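Local coordinates for peroxisomal membrane protein PEX15 (Saccharomyces cerevisiae, PDB 5VXV) that docks the AAA-ATPase pair PEX1 and PEX6 at the peroxisomal membrane, where their complex extracts the PEX5 import receptor, at residues A[116-130]-A[149-162]. Sequence-based numbering, arbitrary orientation.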
loop_
_atom_site.group_PDB
_atom_site.type_symbol
_atom_site.label_atom_id
_atom_site.label_comp_id
_atom_site.label_asym_id
_atom_site.label_seq_id
_atom_site.Cartn_x
_atom_site.Cartn_y
_atom_site.Cartn_z
ATOM N N GLU A 116 -12.235 8.658 -8.140
ATOM C CA GLU A 116 -13.195 8.257 -7.119
ATOM C C GLU A 116 -13.636 6.815 -7.324
ATOM O O GLU A 116 -13.714 6.038 -6.365
ATOM C CB GLU A 116 -14.398 9.200 -7.139
ATOM C CG GLU A 116 -14.169 10.499 -6.383
ATOM C CD GLU A 116 -14.121 10.295 -4.883
ATOM O OE1 GLU A 116 -14.917 9.481 -4.370
ATOM O OE2 GLU A 116 -13.280 10.935 -4.216
ATOM N N GLU A 117 -13.915 6.437 -8.571
ATOM C CA GLU A 117 -14.346 5.074 -8.862
ATOM C C GLU A 117 -13.323 4.059 -8.369
ATOM O O GLU A 117 -13.672 3.086 -7.690
ATOM C CB GLU A 117 -14.583 4.925 -10.366
ATOM C CG GLU A 117 -15.232 3.617 -10.778
ATOM C CD GLU A 117 -15.452 3.532 -12.276
ATOM O OE1 GLU A 117 -16.042 4.474 -12.847
ATOM O OE2 GLU A 117 -15.025 2.528 -12.882
ATOM N N LYS A 118 -12.044 4.276 -8.692
ATOM C CA LYS A 118 -11.010 3.335 -8.275
ATOM C C LYS A 118 -10.730 3.423 -6.781
ATOM O O LYS A 118 -10.382 2.412 -6.160
ATOM C CB LYS A 118 -9.728 3.581 -9.072
ATOM C CG LYS A 118 -9.832 3.192 -10.538
ATOM C CD LYS A 118 -10.028 1.694 -10.702
ATOM N N THR A 119 -10.870 4.610 -6.184
ATOM C CA THR A 119 -10.686 4.731 -4.742
ATOM C C THR A 119 -11.715 3.891 -3.996
ATOM O O THR A 119 -11.379 3.198 -3.027
ATOM C CB THR A 119 -10.775 6.200 -4.318
ATOM O OG1 THR A 119 -9.740 6.949 -4.965
ATOM C CG2 THR A 119 -10.609 6.346 -2.805
ATOM N N LEU A 120 -12.974 3.928 -4.442
ATOM C CA LEU A 120 -14.005 3.100 -3.822
ATOM C C LEU A 120 -13.690 1.618 -3.980
ATOM O O LEU A 120 -13.896 0.830 -3.050
ATOM C CB LEU A 120 -15.375 3.425 -4.421
ATOM C CG LEU A 120 -16.211 4.455 -3.654
ATOM C CD1 LEU A 120 -15.432 5.740 -3.426
ATOM C CD2 LEU A 120 -17.519 4.747 -4.389
ATOM N N GLU A 121 -13.195 1.216 -5.155
ATOM C CA GLU A 121 -12.783 -0.173 -5.345
ATOM C C GLU A 121 -11.670 -0.550 -4.379
ATOM O O GLU A 121 -11.688 -1.637 -3.789
ATOM C CB GLU A 121 -12.324 -0.398 -6.786
ATOM C CG GLU A 121 -13.435 -0.360 -7.819
ATOM C CD GLU A 121 -12.938 -0.698 -9.214
ATOM O OE1 GLU A 121 -11.892 -1.378 -9.326
ATOM O OE2 GLU A 121 -13.589 -0.283 -10.194
ATOM N N LEU A 122 -10.686 0.335 -4.209
ATOM C CA LEU A 122 -9.589 0.053 -3.291
ATOM C C LEU A 122 -10.084 -0.044 -1.856
ATOM O O LEU A 122 -9.618 -0.892 -1.087
ATOM C CB LEU A 122 -8.517 1.135 -3.414
ATOM C CG LEU A 122 -7.312 0.991 -2.483
ATOM C CD1 LEU A 122 -6.545 -0.293 -2.779
ATOM C CD2 LEU A 122 -6.409 2.201 -2.607
ATOM N N GLU A 123 -11.016 0.830 -1.468
ATOM C CA GLU A 123 -11.566 0.771 -0.118
ATOM C C GLU A 123 -12.135 -0.612 0.176
ATOM O O GLU A 123 -11.868 -1.196 1.233
ATOM C CB GLU A 123 -12.642 1.842 0.057
ATOM C CG GLU A 123 -12.098 3.258 0.161
ATOM C CD GLU A 123 -13.196 4.304 0.171
ATOM O OE1 GLU A 123 -14.358 3.963 -0.139
ATOM O OE2 GLU A 123 -12.894 5.472 0.490
ATOM N N SER A 124 -12.916 -1.157 -0.759
ATOM C CA SER A 124 -13.497 -2.482 -0.564
ATOM C C SER A 124 -12.416 -3.551 -0.492
ATOM O O SER A 124 -12.462 -4.432 0.375
ATOM C CB SER A 124 -14.481 -2.794 -1.692
ATOM O OG SER A 124 -15.593 -1.918 -1.650
ATOM N N ILE A 125 -11.439 -3.494 -1.399
ATOM C CA ILE A 125 -10.355 -4.474 -1.392
ATOM C C ILE A 125 -9.635 -4.454 -0.051
ATOM O O ILE A 125 -9.363 -5.503 0.548
ATOM C CB ILE A 125 -9.390 -4.206 -2.561
ATOM C CG1 ILE A 125 -10.045 -4.618 -3.882
ATOM C CG2 ILE A 125 -8.067 -4.950 -2.369
ATOM C CD1 ILE A 125 -9.321 -4.123 -5.118
HETATM N N MSE A 126 -9.311 -3.264 0.442
HETATM C CA MSE A 126 -8.541 -3.145 1.669
HETATM C C MSE A 126 -9.355 -3.542 2.902
HETATM O O MSE A 126 -8.849 -4.246 3.775
HETATM C CB MSE A 126 -8.008 -1.722 1.824
HETATM C CG MSE A 126 -6.922 -1.382 0.817
HETATM SE SE MSE A 126 -6.053 0.317 1.198
HETATM C CE MSE A 126 -5.028 -0.192 2.774
ATOM N N SER A 127 -10.615 -3.106 2.984
ATOM C CA SER A 127 -11.419 -3.460 4.151
ATOM C C SER A 127 -11.735 -4.951 4.165
ATOM O O SER A 127 -11.723 -5.580 5.228
ATOM C CB SER A 127 -12.702 -2.624 4.195
ATOM O OG SER A 127 -13.461 -2.761 3.013
ATOM N N ASP A 128 -12.009 -5.539 2.997
ATOM C CA ASP A 128 -12.159 -6.989 2.931
ATOM C C ASP A 128 -10.896 -7.689 3.418
ATOM O O ASP A 128 -10.969 -8.679 4.156
ATOM C CB ASP A 128 -12.486 -7.438 1.506
ATOM C CG ASP A 128 -13.930 -7.168 1.115
ATOM O OD1 ASP A 128 -14.776 -6.944 2.009
ATOM O OD2 ASP A 128 -14.219 -7.199 -0.100
ATOM N N PHE A 129 -9.724 -7.192 3.015
ATOM C CA PHE A 129 -8.492 -7.851 3.429
ATOM C C PHE A 129 -8.250 -7.690 4.922
ATOM O O PHE A 129 -7.756 -8.615 5.577
ATOM C CB PHE A 129 -7.286 -7.316 2.667
ATOM C CG PHE A 129 -5.997 -7.837 3.208
ATOM C CD1 PHE A 129 -5.599 -9.132 2.930
ATOM C CD2 PHE A 129 -5.219 -7.066 4.053
ATOM C CE1 PHE A 129 -4.438 -9.637 3.455
ATOM C CE2 PHE A 129 -4.052 -7.570 4.581
ATOM C CZ PHE A 129 -3.664 -8.857 4.285
ATOM N N ILE A 130 -8.557 -6.514 5.474
ATOM C CA ILE A 130 -8.377 -6.306 6.908
ATOM C C ILE A 130 -9.150 -7.359 7.693
ATOM O O ILE A 130 -8.641 -7.921 8.669
ATOM C CB ILE A 130 -8.792 -4.875 7.299
ATOM C CG1 ILE A 130 -7.794 -3.863 6.726
ATOM C CG2 ILE A 130 -8.856 -4.722 8.817
ATOM C CD1 ILE A 130 -8.278 -2.428 6.762
ATOM N N LEU A 149 -1.097 -0.744 8.201
ATOM C CA LEU A 149 -2.167 -1.030 7.250
ATOM C C LEU A 149 -3.375 -0.132 7.497
ATOM O O LEU A 149 -3.938 0.447 6.559
ATOM C CB LEU A 149 -2.556 -2.507 7.346
ATOM C CG LEU A 149 -3.773 -2.956 6.534
ATOM C CD1 LEU A 149 -3.549 -2.729 5.047
ATOM C CD2 LEU A 149 -4.082 -4.416 6.824
ATOM N N ILE A 150 -3.793 -0.003 8.756
ATOM C CA ILE A 150 -4.951 0.834 9.051
ATOM C C ILE A 150 -4.635 2.293 8.754
ATOM O O ILE A 150 -5.490 3.041 8.266
ATOM C CB ILE A 150 -5.409 0.637 10.508
ATOM C CG1 ILE A 150 -5.688 -0.844 10.793
ATOM C CG2 ILE A 150 -6.654 1.472 10.789
ATOM C CD1 ILE A 150 -6.731 -1.481 9.890
ATOM N N GLU A 151 -3.401 2.721 9.019
ATOM C CA GLU A 151 -3.062 4.119 8.788
ATOM C C GLU A 151 -2.949 4.430 7.298
ATOM O O GLU A 151 -3.234 5.559 6.885
ATOM C CB GLU A 151 -1.785 4.470 9.553
ATOM C CG GLU A 151 -2.029 4.489 11.064
ATOM C CD GLU A 151 -0.896 5.100 11.861
ATOM O OE1 GLU A 151 0.150 5.430 11.264
ATOM O OE2 GLU A 151 -1.059 5.247 13.094
ATOM N N ILE A 152 -2.581 3.450 6.467
ATOM C CA ILE A 152 -2.694 3.642 5.021
ATOM C C ILE A 152 -4.149 3.885 4.644
ATOM O O ILE A 152 -4.476 4.827 3.915
ATOM C CB ILE A 152 -2.120 2.433 4.259
ATOM C CG1 ILE A 152 -0.607 2.339 4.445
ATOM C CG2 ILE A 152 -2.449 2.536 2.765
ATOM C CD1 ILE A 152 -0.015 1.024 3.966
ATOM N N PHE A 153 -5.044 3.026 5.133
ATOM C CA PHE A 153 -6.459 3.159 4.810
ATOM C C PHE A 153 -6.976 4.543 5.186
ATOM O O PHE A 153 -7.638 5.209 4.384
ATOM C CB PHE A 153 -7.254 2.065 5.526
ATOM C CG PHE A 153 -8.717 2.047 5.180
ATOM C CD1 PHE A 153 -9.620 2.811 5.899
ATOM C CD2 PHE A 153 -9.188 1.260 4.142
ATOM C CE1 PHE A 153 -10.965 2.798 5.585
ATOM C CE2 PHE A 153 -10.534 1.243 3.825
ATOM C CZ PHE A 153 -11.422 2.013 4.547
ATOM N N ILE A 154 -6.669 4.999 6.401
ATOM C CA ILE A 154 -7.217 6.267 6.875
ATOM C C ILE A 154 -6.520 7.446 6.203
ATOM O O ILE A 154 -7.172 8.324 5.628
ATOM C CB ILE A 154 -7.120 6.349 8.410
ATOM C CG1 ILE A 154 -8.018 5.283 9.042
ATOM C CG2 ILE A 154 -7.515 7.742 8.899
ATOM C CD1 ILE A 154 -7.924 5.187 10.553
ATOM N N PHE A 155 -5.186 7.490 6.266
ATOM C CA PHE A 155 -4.482 8.704 5.867
ATOM C C PHE A 155 -4.273 8.788 4.358
ATOM O O PHE A 155 -4.315 9.881 3.788
ATOM C CB PHE A 155 -3.136 8.795 6.592
ATOM C CG PHE A 155 -3.260 8.944 8.083
ATOM C CD1 PHE A 155 -4.074 9.923 8.628
ATOM C CD2 PHE A 155 -2.571 8.102 8.937
ATOM C CE1 PHE A 155 -4.197 10.060 9.999
ATOM C CE2 PHE A 155 -2.690 8.233 10.305
ATOM C CZ PHE A 155 -3.504 9.212 10.838
ATOM N N GLN A 156 -4.033 7.660 3.691
ATOM C CA GLN A 156 -3.789 7.708 2.256
ATOM C C GLN A 156 -5.062 7.568 1.430
ATOM O O GLN A 156 -5.159 8.176 0.357
ATOM C CB GLN A 156 -2.789 6.622 1.850
ATOM C CG GLN A 156 -1.435 6.759 2.532
ATOM C CD GLN A 156 -0.292 6.218 1.690
ATOM O OE1 GLN A 156 -0.371 6.179 0.462
ATOM N NE2 GLN A 156 0.783 5.806 2.352
ATOM N N VAL A 157 -6.044 6.803 1.900
ATOM C CA VAL A 157 -7.250 6.561 1.114
ATOM C C VAL A 157 -8.358 7.520 1.542
ATOM O O VAL A 157 -8.826 8.333 0.738
ATOM C CB VAL A 157 -7.699 5.093 1.229
ATOM C CG1 VAL A 157 -8.901 4.831 0.332
ATOM C CG2 VAL A 157 -6.554 4.162 0.857
ATOM N N LYS A 158 -8.784 7.447 2.806
ATOM C CA LYS A 158 -9.918 8.268 3.230
ATOM C C LYS A 158 -9.569 9.753 3.201
ATOM O O LYS A 158 -10.411 10.584 2.840
ATOM C CB LYS A 158 -10.393 7.862 4.628
ATOM C CG LYS A 158 -10.791 6.393 4.792
ATOM C CD LYS A 158 -11.784 5.901 3.740
ATOM C CE LYS A 158 -13.099 6.664 3.772
ATOM N NZ LYS A 158 -14.161 5.962 2.992
ATOM N N VAL A 159 -8.340 10.110 3.575
ATOM C CA VAL A 159 -7.916 11.506 3.603
ATOM C C VAL A 159 -7.414 11.932 2.228
ATOM O O VAL A 159 -8.040 12.760 1.558
ATOM C CB VAL A 159 -6.838 11.734 4.682
ATOM C CG1 VAL A 159 -6.185 13.113 4.544
ATOM C CG2 VAL A 159 -7.439 11.580 6.069
ATOM N N LYS A 160 -6.287 11.364 1.789
ATOM C CA LYS A 160 -5.588 11.917 0.632
ATOM C C LYS A 160 -6.364 11.694 -0.665
ATOM O O LYS A 160 -6.612 12.643 -1.417
ATOM C CB LYS A 160 -4.186 11.315 0.529
ATOM C CG LYS A 160 -3.362 11.897 -0.607
ATOM N N LEU A 161 -6.741 10.447 -0.960
ATOM C CA LEU A 161 -7.361 10.176 -2.255
ATOM C C LEU A 161 -8.713 10.866 -2.395
ATOM O O LEU A 161 -9.121 11.202 -3.511
ATOM C CB LEU A 161 -7.506 8.668 -2.477
ATOM C CG LEU A 161 -6.227 7.897 -2.840
ATOM C CD1 LEU A 161 -6.545 6.427 -3.075
ATOM C CD2 LEU A 161 -5.531 8.483 -4.066
ATOM N N HIS A 162 -9.418 11.090 -1.288
ATOM C CA HIS A 162 -10.684 11.815 -1.325
ATOM C C HIS A 162 -10.521 13.312 -1.087
ATOM O O HIS A 162 -11.510 14.047 -1.172
ATOM C CB HIS A 162 -11.658 11.248 -0.286
ATOM C CG HIS A 162 -12.214 9.905 -0.641
ATOM N ND1 HIS A 162 -12.923 9.676 -1.801
ATOM C CD2 HIS A 162 -12.181 8.722 0.018
ATOM C CE1 HIS A 162 -13.295 8.409 -1.844
ATOM N NE2 HIS A 162 -12.860 7.809 -0.751
HETATM O O HOH W 1 -13.474 13.621 -3.187
HETATM O O HOH W 2 -10.676 10.059 -5.472
#
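His-162 lies between two carboxylates of the facing helix, using both ring nitrogens as donors. His-162 ND1 donates a hydrogen bond to Glu-116 OE2 at 2.7 Å, on the syn side of that carboxylate and close to the imidazole plane; His-162 NE2 reaches Glu-123 OE2 at 2.6 Å, with an N-H...O angle of 154°. Two donating nitrogens flanked by acids are consistent with a protonated, positively charged ring. The bend of the Glu-116 chain at chi2 (-71°) turns its carboxylate back to the ring edge, while Thr-119 CG2 packs over one ring face, 3.4 Å from His-162 NE2. Glu-123 OE2 also takes a salt bridge from Lys-158 NZ (2.8 Å); lysine and imidazole approach from opposite faces of the carboxylate plane. A leucine in place of His-162 would probably leave Glu-116 without its imidazole hydrogen-bond donor and strip Glu-123 OE2 of one of its two donors, leaving the bond to Lys-158. Two waters tie Glu-116 OE2 to the carbonyls of Leu-161 and His-162.

Segments 116-130 and 149-161 run antiparallel (161° between axes, 10.5 Å at closest approach) within the mainly helical part of PEX15 predicted to face the cytoplasm, and their apolar stripe shows knobs-into-holes packing. Met-126, a selenomethionine, enters among Leu-149, Ile-152, Phe-153 and Val-157, its bend at chi3 carrying CE to 3.7 Å from Leu-149 CD1. Val-157 is the reciprocal knob: CG1 meets Thr-119 and Glu-123 CG, whereas CG2 faces Leu-122 and the selenium. Phe-153 presents its ring edge to Met-126 CB and the Glu-123 carbonyl. At the far end Ile-130 CD1 abuts Ile-150 CD1 at 3.6 Å, and Ile-150 also touches Ile-200 of helix 196-217.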